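Local coordinates for protein CMP-sialic acid transporter 1 (Zea mays, PDB 6I1R) that binds CMP and probably carries CMP-sialic acid from the cytoplasm into the Golgi, most likely in exchange for CMP, at residues Ile12-Gln17 with Ser267-Leu272; Ser62-Lys67 with Lys186-Leu191; Leu107-Thr112 with Leu134-Thr139; Asn126-Ala131 with Gln301-Pro306. The protein carries 5 engineered substitutions. All blocks are in the same frame, centred on the assembly; numbering follows the deposited sequence.

Contact 1 of 4, residues Ile12-Gln17 with Ser267-Leu272; sequences ILTSSQ and SMAMLL
Leu272 holds CG anti to its backbone N (chi1 -178°), and its CD2 branch reaches the neighbouring helix. Ser15 turns OG into the crowded position between its backbone N and carbonyl carbon (chi1 80°), beside that branch. Thr14 sets CG2 anti to its backbone N, with the methyl facing Ala269. These groups join two helices of the all-helical nucleotide-sugar transporter fold, a member of the drug/metabolite transporter clan. Helix 3-24 and helix 259-279 cross here at -51°, with the axes of the short segments 8.1 Å apart at closest approach. The backbones come closest where Ser15 CA lies 5.0 Å from Ala269 CA. Small side chains on both helices allow this. Ala269 CB meets Thr14 CG2 at 3.6 Å. Ser15 CB rests 3.7 Å from Ala269 O, so here a side chain touches the backbone of the other helix. No hydrogen bond links the two segments. The hydroxyls turn back to their own helix instead: Thr14 OG1 bonds to Leu10 O, and Ser15 OG donates to Ile12 O at 3.0 Å. Ile12 O also accepts from Ser16 OG and Ser16 N, so three donors grip it. The Ser15 and Ser16 hydroxyls both approach from above the carbonyl plane. Ser15 OG, though bonded to its own helix, still packs against a methyl, with Leu272 CD2 at 3.5 Å. The bound CMP lies about 13 Å from the side chain of Thr14, so this is not a pocket contact. Ile12 crosses Leu272 obliquely, its CD1 4.2 Å from Leu272 CD2.

Contact 2 of 4, residues Ser62-Lys67 with Lys186-Leu191; sequences SVRMTK and KNNDSL. Engineered in segment 62-67: Ser62 (natural residue Pro), Val63 (natural residue Pro).
Three hydrogen bonds join these two loops, and Asp189 accepts two of them. Its carboxylate takes both donors of one residue. OD2 accepts from Thr66 N at 2.6 Å, with the donor above the carboxylate plane. OD1 accepts from Thr66 OG1 at 2.8 Å on its syn lone pair. The hydroxyl can reach it because Thr66 OG1 stands beside the backbone N, anti to the carbonyl carbon (chi1 -47°). A third bond joins backbone to backbone, Ser190 N to Arg64 O at 3.0 Å, moderately bent at 147°. An alanine in place of Asp189 would remove both carboxylate oxygens and would probably loosen the hold on Thr66. Ser190 is the N-cap residue of helix 191-216, so the contact ties the start of that helix to the loop after helix 37-59. Its OG bonds to Glu56 of helix 37-59, and Asp189 O accepts from Lys255 of helix 234-256. The guanidinium of Arg64 lies beside Asn188. The chain of Arg64 bends at chi2 and chi3 and crosses Asn188 obliquely, with Asn188 O in plane at the guanidinium edge. Arg64 NE is 5.5 Å from Asp189 OD1, not in contact, though the opposite charges may attract weakly. Van der Waals contact adds to these. Arg64 CB lies 3.4 Å from Asn188 O, and CG1 of the engineered Val63 meets Ser190 CB at 4.2 Å.

Contact 3 of 4, residues Leu107-Thr112 with Leu134-Thr139; sequences LKIVTT and LLAVGT
Ala136 forms a shallow spot on helix 126-143, and Ile109 of helix 108-118 fills it. The two helices follow each other in the chain and pack as an antiparallel helical hairpin. Their short segments run at 170°, with axes 9.0 Å apart. Ile109 covers the spot with both of its branches. CG2, anti to the backbone N, touches Ala136 CB at 3.9 Å and also meets Leu135 CD2. The other branch is extended at chi2 (160°), and its CD1 lies 3.7 Å from Ala136 CA. Beyond that CD1 points at the tip of Thr139, with OG1 3.8 Å away. Val110 adds a second bump, its CG1 3.9 Å from Ala136 CB. The alanine methyl therefore fits between Ile109 and Val110. Leu135 also packs on Tyr264, Ser267 and Met268 of helix 259-279, which flanks the hairpin. Each touching pair across the interface involves an apolar side chain, and no hydrogen bond crosses it. Thr139 OG1 lies 2.9 Å from Ala136 O of its own helix and also has a weak hydrogen bond with Asn106. The pairing thus rests on dispersion and fit, which is consistent with the predicted membrane span that holds residues 107-112.

Contact 4 of 4, residues Asn126-Ala131 with Gln301-Pro306; sequences NIQWMA and QMYFMP
Met302 of helix 287-304 packs against the start of helix 126-143. Its CB meets Ala131 CB at 3.8 Å. CG, anti to the carbonyl carbon, lies 3.9 Å from Ile127 CD1. SD turns toward Leu134, one turn further along helix 126-143. A bend at chi3 (63°) then carries CE onto the first turns of helix 126-143. There CE touches Ile127 CD1 at 3.5 Å and the backbone at Ala131 N at 3.6 Å, and also packs on Met130 CB. Beside it, Tyr303 holds its ring against Gln128. Gln128 CG is 3.7 Å from Tyr303 CD2, and NE2 lies over one ring face, the amide and ring planes 28° apart. Ala131 CB sits at the ring edge and touches Tyr303 CB. The other end of the Gln128 amide is taken, OE1 accepting from Ser125 N. An alanine in place of Tyr303 would remove the ring and would probably leave the Gln128 chain less well packed. Tyr264 of helix 259-279 meets the Tyr303 ring and also touches Ala131, while Ser299 OG bonds to Ala131 O. The contact thus joins the end of helix 287-304 to the start of helix 126-143, with helix 259-279 alongside.

Contact 3 is the buried one, and contact 1 is partly buried nearer the centre of the chain. Contact 4 lies at the surface. Contact 2, also peripheral, is more than 30 Å from the others, centre to centre. Contacts 1, 3 and 4 join helices and have no hydrogen bond across them, whereas contact 2 joins loops with three hydrogen bonds. Contacts 3 and 4 share helix 126-143 and touch where Leu134 meets Met302. Contacts 1 and 3 touch through Ser267, whose OG packs on Ile109 CD1. Contacts 1 and 4 do not touch, but contact 3 touches both, and helix 259-279 and helix 287-304 follow each other in the chain.

Contact 1 of 4, residues Ile12-Gln17 with Ser267-Leu272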
# COMPACT_ATOMS: atom_id res chain seq x y z
N ILE B 12 14.62 17.61 -12.27
CA ILE B 12 13.74 18.39 -11.41
C ILE B 12 12.38 17.68 -11.31
O ILE B 12 11.86 17.51 -10.21
CB ILE B 12 13.61 19.84 -11.91
CG1 ILE B 12 14.91 20.63 -11.75
CG2 ILE B 12 12.45 20.55 -11.22
CD1 ILE B 12 15.41 20.75 -10.32
N LEU B 13 11.82 17.26 -12.44
CA LEU B 13 10.46 16.72 -12.45
C LEU B 13 10.44 15.25 -12.01
O LEU B 13 9.44 14.81 -11.45
CB LEU B 13 9.84 16.91 -13.84
CG LEU B 13 9.46 18.34 -14.21
CD1 LEU B 13 8.87 18.40 -15.61
CD2 LEU B 13 8.47 18.93 -13.21
N THR B 14 11.50 14.48 -12.24
CA THR B 14 11.52 13.08 -11.79
C THR B 14 11.51 13.02 -10.26
O THR B 14 10.97 12.08 -9.68
CB THR B 14 12.72 12.30 -12.37
OG1 THR B 14 12.60 12.27 -13.79
CG2 THR B 14 12.81 10.88 -11.86
N SER B 15 12.08 14.03 -9.61
CA SER B 15 12.09 14.11 -8.14
C SER B 15 10.77 14.70 -7.63
O SER B 15 10.38 14.44 -6.49
CB SER B 15 13.27 14.89 -7.63
OG SER B 15 13.05 16.29 -7.73
N SER B 16 10.10 15.51 -8.45
CA SER B 16 8.79 16.08 -8.10
C SER B 16 7.75 14.96 -7.97
O SER B 16 7.07 14.86 -6.95
CB SER B 16 8.35 17.11 -9.10
OG SER B 16 9.17 18.27 -9.03
N GLN B 17 7.64 14.12 -9.00
CA GLN B 17 6.71 12.99 -8.97
C GLN B 17 7.09 12.03 -7.84
O GLN B 17 6.23 11.35 -7.29
CB GLN B 17 6.68 12.27 -10.33
CG GLN B 17 7.94 11.49 -10.65
CD GLN B 17 7.87 10.81 -11.99
OE1 GLN B 17 7.50 11.41 -13.00
NE2 GLN B 17 8.25 9.54 -12.03
N SER B 267 19.16 9.17 -12.02
CA SER B 267 20.04 8.93 -10.88
C SER B 267 20.14 10.19 -10.01
O SER B 267 19.99 10.11 -8.79
CB SER B 267 21.40 8.46 -11.33
OG SER B 267 21.31 7.20 -11.99
N MET B 268 20.36 11.33 -10.65
CA MET B 268 20.53 12.61 -9.94
C MET B 268 19.20 13.04 -9.30
O MET B 268 19.20 13.78 -8.32
CB MET B 268 21.02 13.71 -10.88
CG MET B 268 22.41 13.47 -11.45
SD MET B 268 23.66 13.17 -10.18
CE MET B 268 24.84 12.20 -11.12
N ALA B 269 18.08 12.59 -9.87
CA ALA B 269 16.77 12.85 -9.28
C ALA B 269 16.65 12.13 -7.93
O ALA B 269 16.18 12.70 -6.95
CB ALA B 269 15.68 12.41 -10.23
N MET B 270 17.10 10.87 -7.91
CA MET B 270 17.03 10.02 -6.73
C MET B 270 17.87 10.63 -5.59
O MET B 270 17.51 10.51 -4.42
CB MET B 270 17.55 8.62 -7.04
CG MET B 270 17.23 7.59 -5.98
SD MET B 270 18.58 6.41 -5.75
CE MET B 270 19.76 7.43 -4.87
N LEU B 271 18.99 11.27 -5.94
CA LEU B 271 19.82 11.94 -4.94
C LEU B 271 19.11 13.21 -4.44
O LEU B 271 19.09 13.47 -3.24
CB LEU B 271 21.19 12.29 -5.54
CG LEU B 271 22.14 11.11 -5.77
CD1 LEU B 271 23.41 11.57 -6.47
CD2 LEU B 271 22.48 10.42 -4.45
N LEU B 272 18.54 13.98 -5.37
CA LEU B 272 17.85 15.22 -5.01
C LEU B 272 16.68 14.92 -4.07
O LEU B 272 16.46 15.64 -3.10
CB LEU B 272 17.37 15.91 -6.30
CG LEU B 272 16.66 17.26 -6.10
CD1 LEU B 272 17.57 18.27 -5.43
CD2 LEU B 272 16.16 17.80 -7.43

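Contact 2 of 4, residues Ser62-Lys67 with Lys186-Leu191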
# COMPACT_ATOMS: atom_id res chain seq x y z
N SER B 62 5.79 20.52 -44.19
CA SER B 62 6.15 19.11 -44.36
C SER B 62 6.31 18.44 -42.99
O SER B 62 7.03 18.93 -42.12
CB SER B 62 7.41 18.98 -45.18
OG SER B 62 7.20 19.44 -46.50
N VAL B 63 5.63 17.30 -42.82
CA VAL B 63 5.69 16.52 -41.59
C VAL B 63 6.03 15.07 -41.96
O VAL B 63 5.30 14.44 -42.73
CB VAL B 63 4.37 16.62 -40.80
CG1 VAL B 63 4.32 15.64 -39.63
CG2 VAL B 63 4.12 18.04 -40.31
N ARG B 64 7.12 14.56 -41.40
CA ARG B 64 7.62 13.23 -41.73
C ARG B 64 6.87 12.19 -40.88
O ARG B 64 6.84 12.29 -39.65
CB ARG B 64 9.13 13.16 -41.49
CG ARG B 64 9.94 14.22 -42.23
CD ARG B 64 10.34 13.79 -43.63
NE ARG B 64 11.53 12.95 -43.64
CZ ARG B 64 12.10 12.46 -44.74
NH1 ARG B 64 11.55 12.69 -45.92
NH2 ARG B 64 13.21 11.76 -44.65
N MET B 65 6.25 11.22 -41.55
CA MET B 65 5.38 10.24 -40.90
C MET B 65 5.39 8.93 -41.71
O MET B 65 4.88 8.90 -42.83
CB MET B 65 3.94 10.74 -40.80
CG MET B 65 3.75 11.88 -39.81
SD MET B 65 2.00 12.17 -39.44
CE MET B 65 1.41 12.74 -41.03
N THR B 66 5.94 7.88 -41.13
CA THR B 66 5.99 6.58 -41.79
C THR B 66 4.75 5.78 -41.37
O THR B 66 4.64 5.33 -40.24
CB THR B 66 7.30 5.86 -41.46
OG1 THR B 66 8.37 6.79 -41.65
CG2 THR B 66 7.54 4.64 -42.33
N LYS B 67 3.82 5.61 -42.31
CA LYS B 67 2.52 4.99 -42.02
C LYS B 67 2.56 3.48 -42.31
O LYS B 67 1.59 2.78 -42.03
CB LYS B 67 1.42 5.66 -42.86
N LYS B 186 15.84 5.42 -35.61
CA LYS B 186 15.86 4.64 -36.85
C LYS B 186 15.07 5.37 -37.95
O LYS B 186 15.16 4.99 -39.12
CB LYS B 186 15.32 3.22 -36.64
CG LYS B 186 13.80 3.07 -36.64
CD LYS B 186 13.32 1.66 -36.90
CE LYS B 186 13.73 1.13 -38.25
NZ LYS B 186 12.67 0.31 -38.88
N ASN B 187 14.29 6.38 -37.57
CA ASN B 187 13.46 7.14 -38.52
C ASN B 187 13.84 8.62 -38.50
O ASN B 187 14.38 9.13 -37.52
CB ASN B 187 11.96 7.01 -38.19
CG ASN B 187 11.28 5.84 -38.87
OD1 ASN B 187 11.93 5.02 -39.52
ND2 ASN B 187 9.97 5.76 -38.73
N ASN B 188 13.51 9.29 -39.59
CA ASN B 188 13.64 10.75 -39.70
C ASN B 188 12.28 11.39 -39.41
O ASN B 188 12.00 12.51 -39.84
CB ASN B 188 14.23 11.15 -41.07
CG ASN B 188 14.19 10.04 -42.10
OD1 ASN B 188 13.12 9.53 -42.44
ND2 ASN B 188 15.35 9.64 -42.59
N ASP B 189 11.46 10.69 -38.62
CA ASP B 189 10.03 11.01 -38.49
C ASP B 189 9.84 12.09 -37.43
O ASP B 189 10.79 12.52 -36.77
CB ASP B 189 9.22 9.75 -38.16
CG ASP B 189 8.70 9.00 -39.38
OD1 ASP B 189 9.32 9.11 -40.46
OD2 ASP B 189 7.68 8.30 -39.24
N SER B 190 8.59 12.54 -37.27
CA SER B 190 8.23 13.55 -36.28
C SER B 190 8.18 12.92 -34.88
O SER B 190 7.64 11.83 -34.70
CB SER B 190 6.91 14.19 -36.63
OG SER B 190 6.59 15.23 -35.71
N LEU B 191 8.73 13.63 -33.90
CA LEU B 191 8.71 13.18 -32.51
C LEU B 191 7.27 12.87 -32.08
O LEU B 191 7.01 11.87 -31.41
CB LEU B 191 9.32 14.27 -31.62
CG LEU B 191 9.37 13.97 -30.12
CD1 LEU B 191 10.17 12.71 -29.84
CD2 LEU B 191 9.94 15.15 -29.35

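Contact 3 of 4, residues Leu107-Thr112 with Leu134-Thr139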
# COMPACT_ATOMS: atom_id res chain seq x y z
N LEU B 107 21.18 -1.64 -11.06
CA LEU B 107 21.84 -2.47 -12.06
C LEU B 107 21.40 -2.05 -13.47
O LEU B 107 22.09 -2.34 -14.45
CB LEU B 107 21.52 -3.95 -11.80
CG LEU B 107 22.68 -4.92 -12.02
CD1 LEU B 107 23.61 -4.93 -10.82
CD2 LEU B 107 22.17 -6.32 -12.31
N LYS B 108 20.26 -1.37 -13.58
CA LYS B 108 19.78 -0.88 -14.89
C LYS B 108 20.81 0.09 -15.50
O LYS B 108 20.88 0.22 -16.71
CB LYS B 108 18.42 -0.19 -14.77
CG LYS B 108 18.31 0.87 -13.69
CD LYS B 108 17.03 1.64 -13.76
CE LYS B 108 17.25 3.10 -13.48
NZ LYS B 108 15.99 3.87 -13.46
N ILE B 109 21.58 0.76 -14.65
CA ILE B 109 22.60 1.70 -15.11
C ILE B 109 23.67 0.95 -15.91
O ILE B 109 24.11 1.43 -16.96
CB ILE B 109 23.20 2.49 -13.92
CG1 ILE B 109 22.15 3.39 -13.26
CG2 ILE B 109 24.43 3.27 -14.34
CD1 ILE B 109 22.49 3.82 -11.85
N VAL B 110 24.09 -0.23 -15.43
CA VAL B 110 25.13 -1.00 -16.12
C VAL B 110 24.52 -1.78 -17.29
O VAL B 110 25.17 -1.94 -18.32
CB VAL B 110 25.92 -1.92 -15.16
CG1 VAL B 110 26.61 -1.12 -14.07
CG2 VAL B 110 25.07 -3.02 -14.55
N THR B 111 23.28 -2.26 -17.14
CA THR B 111 22.61 -3.00 -18.22
C THR B 111 22.27 -2.05 -19.38
O THR B 111 22.37 -2.46 -20.53
CB THR B 111 21.37 -3.75 -17.73
OG1 THR B 111 20.56 -2.85 -16.98
CG2 THR B 111 21.70 -4.96 -16.89
N THR B 112 21.88 -0.80 -19.10
CA THR B 112 21.71 0.16 -20.20
C THR B 112 23.08 0.40 -20.84
O THR B 112 23.21 0.37 -22.06
CB THR B 112 21.07 1.50 -19.78
OG1 THR B 112 21.90 2.14 -18.81
CG2 THR B 112 19.67 1.35 -19.25
N LEU B 134 30.67 3.86 -11.88
CA LEU B 134 30.71 4.74 -10.70
C LEU B 134 29.30 5.24 -10.38
O LEU B 134 28.95 5.35 -9.21
CB LEU B 134 31.65 5.92 -10.94
CG LEU B 134 33.06 5.75 -10.39
CD1 LEU B 134 33.90 6.97 -10.74
CD2 LEU B 134 33.06 5.54 -8.88
N LEU B 135 28.51 5.56 -11.40
CA LEU B 135 27.15 6.06 -11.19
C LEU B 135 26.32 5.00 -10.45
O LEU B 135 25.66 5.30 -9.46
CB LEU B 135 26.51 6.42 -12.53
CG LEU B 135 25.14 7.10 -12.44
CD1 LEU B 135 25.26 8.49 -11.84
CD2 LEU B 135 24.48 7.17 -13.81
N ALA B 136 26.36 3.77 -10.95
CA ALA B 136 25.63 2.65 -10.35
C ALA B 136 26.11 2.42 -8.91
O ALA B 136 25.30 2.21 -8.01
CB ALA B 136 25.80 1.41 -11.19
N VAL B 137 27.42 2.48 -8.71
CA VAL B 137 28.01 2.26 -7.39
C VAL B 137 27.63 3.42 -6.47
O VAL B 137 27.33 3.20 -5.30
CB VAL B 137 29.54 2.09 -7.48
CG1 VAL B 137 30.20 2.10 -6.11
CG2 VAL B 137 29.93 0.82 -8.24
N GLY B 138 27.62 4.64 -6.99
CA GLY B 138 27.36 5.85 -6.19
C GLY B 138 25.93 5.93 -5.71
O GLY B 138 25.67 6.41 -4.60
N THR B 139 24.99 5.48 -6.55
CA THR B 139 23.57 5.50 -6.22
C THR B 139 23.27 4.40 -5.18
O THR B 139 22.57 4.64 -4.20
CB THR B 139 22.72 5.34 -7.48
OG1 THR B 139 23.13 4.14 -8.14
CG2 THR B 139 22.84 6.51 -8.43

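Contact 4 of 4, residues Asn126-Ala131 with Gln301-Pro306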
# COMPACT_ATOMS: atom_id res chain seq x y z
N ASN B 126 37.02 4.19 -22.01
CA ASN B 126 37.20 3.46 -20.74
C ASN B 126 36.83 4.38 -19.58
O ASN B 126 36.20 3.94 -18.62
CB ASN B 126 38.62 2.91 -20.59
CG ASN B 126 38.88 1.65 -21.40
OD1 ASN B 126 37.97 0.86 -21.63
ND2 ASN B 126 40.11 1.46 -21.83
N ILE B 127 37.22 5.65 -19.67
CA ILE B 127 36.86 6.67 -18.68
C ILE B 127 35.33 6.75 -18.56
O ILE B 127 34.80 6.91 -17.46
CB ILE B 127 37.47 8.05 -19.03
CG1 ILE B 127 37.16 9.11 -17.96
CG2 ILE B 127 37.03 8.54 -20.41
CD1 ILE B 127 37.56 8.71 -16.57
N GLN B 128 34.63 6.63 -19.69
CA GLN B 128 33.17 6.69 -19.71
C GLN B 128 32.60 5.43 -19.07
O GLN B 128 31.69 5.51 -18.25
CB GLN B 128 32.66 6.88 -21.15
CG GLN B 128 32.69 8.33 -21.60
CD GLN B 128 32.49 8.50 -23.09
OE1 GLN B 128 32.65 7.56 -23.87
NE2 GLN B 128 32.15 9.71 -23.50
N TRP B 129 33.14 4.27 -19.43
CA TRP B 129 32.70 2.99 -18.85
C TRP B 129 32.87 3.03 -17.32
O TRP B 129 32.01 2.54 -16.58
CB TRP B 129 33.45 1.81 -19.47
CG TRP B 129 32.67 1.12 -20.54
CD1 TRP B 129 32.92 1.12 -21.88
CD2 TRP B 129 31.49 0.32 -20.35
NE1 TRP B 129 31.97 0.38 -22.54
CE2 TRP B 129 31.08 -0.12 -21.63
CE3 TRP B 129 30.74 -0.05 -19.23
CZ2 TRP B 129 29.96 -0.92 -21.81
CZ3 TRP B 129 29.63 -0.85 -19.42
CH2 TRP B 129 29.24 -1.28 -20.69
N MET B 130 33.97 3.61 -16.87
CA MET B 130 34.25 3.71 -15.44
C MET B 130 33.26 4.69 -14.78
O MET B 130 32.93 4.52 -13.61
CB MET B 130 35.69 4.17 -15.20
CG MET B 130 36.70 3.04 -15.39
SD MET B 130 38.28 3.56 -16.07
CE MET B 130 38.74 4.81 -14.88
N ALA B 131 32.78 5.67 -15.54
CA ALA B 131 31.77 6.62 -15.04
C ALA B 131 30.41 5.92 -14.89
O ALA B 131 29.73 6.11 -13.88
CB ALA B 131 31.68 7.81 -15.97
N GLN B 301 31.17 14.32 -13.99
CA GLN B 301 32.32 15.00 -14.58
C GLN B 301 33.04 14.04 -15.54
O GLN B 301 33.26 14.38 -16.70
CB GLN B 301 33.24 15.53 -13.49
CG GLN B 301 32.65 16.70 -12.71
CD GLN B 301 33.57 17.23 -11.64
OE1 GLN B 301 34.28 16.47 -10.98
NE2 GLN B 301 33.57 18.54 -11.47
N MET B 302 33.38 12.85 -15.06
CA MET B 302 34.11 11.86 -15.87
C MET B 302 33.43 11.68 -17.23
O MET B 302 34.09 11.74 -18.26
CB MET B 302 34.18 10.50 -15.16
CG MET B 302 35.16 10.49 -14.01
SD MET B 302 34.98 9.09 -12.89
CE MET B 302 35.35 7.71 -13.99
N TYR B 303 32.12 11.46 -17.22
CA TYR B 303 31.41 11.08 -18.44
C TYR B 303 31.22 12.28 -19.37
O TYR B 303 31.30 12.13 -20.59
CB TYR B 303 30.05 10.45 -18.11
CG TYR B 303 29.32 9.95 -19.34
CD1 TYR B 303 28.52 10.80 -20.08
CD2 TYR B 303 29.46 8.65 -19.77
CE1 TYR B 303 27.86 10.36 -21.22
CE2 TYR B 303 28.81 8.19 -20.91
CZ TYR B 303 28.01 9.05 -21.64
OH TYR B 303 27.37 8.61 -22.75
N PHE B 304 30.93 13.45 -18.80
CA PHE B 304 30.48 14.60 -19.60
C PHE B 304 31.60 15.63 -19.80
O PHE B 304 31.56 16.40 -20.75
CB PHE B 304 29.27 15.27 -18.93
CG PHE B 304 28.02 14.42 -18.93
CD1 PHE B 304 27.24 14.30 -20.07
CD2 PHE B 304 27.62 13.75 -17.78
CE1 PHE B 304 26.10 13.52 -20.07
CE2 PHE B 304 26.47 12.98 -17.78
CZ PHE B 304 25.71 12.86 -18.92
N MET B 305 32.59 15.64 -18.91
CA MET B 305 33.69 16.60 -19.00
C MET B 305 34.46 16.34 -20.30
O MET B 305 34.79 15.20 -20.60
CB MET B 305 34.63 16.48 -17.80
CG MET B 305 35.39 17.75 -17.47
SD MET B 305 36.42 17.59 -15.98
CE MET B 305 35.33 18.28 -14.74
N PRO B 306 34.70 17.40 -21.11
CA PRO B 306 35.55 17.26 -22.30
C PRO B 306 36.93 16.73 -21.89
O PRO B 306 37.46 17.13 -20.85
CB PRO B 306 35.65 18.67 -22.90
CG PRO B 306 34.42 19.37 -22.39
CD PRO B 306 34.22 18.78 -21.01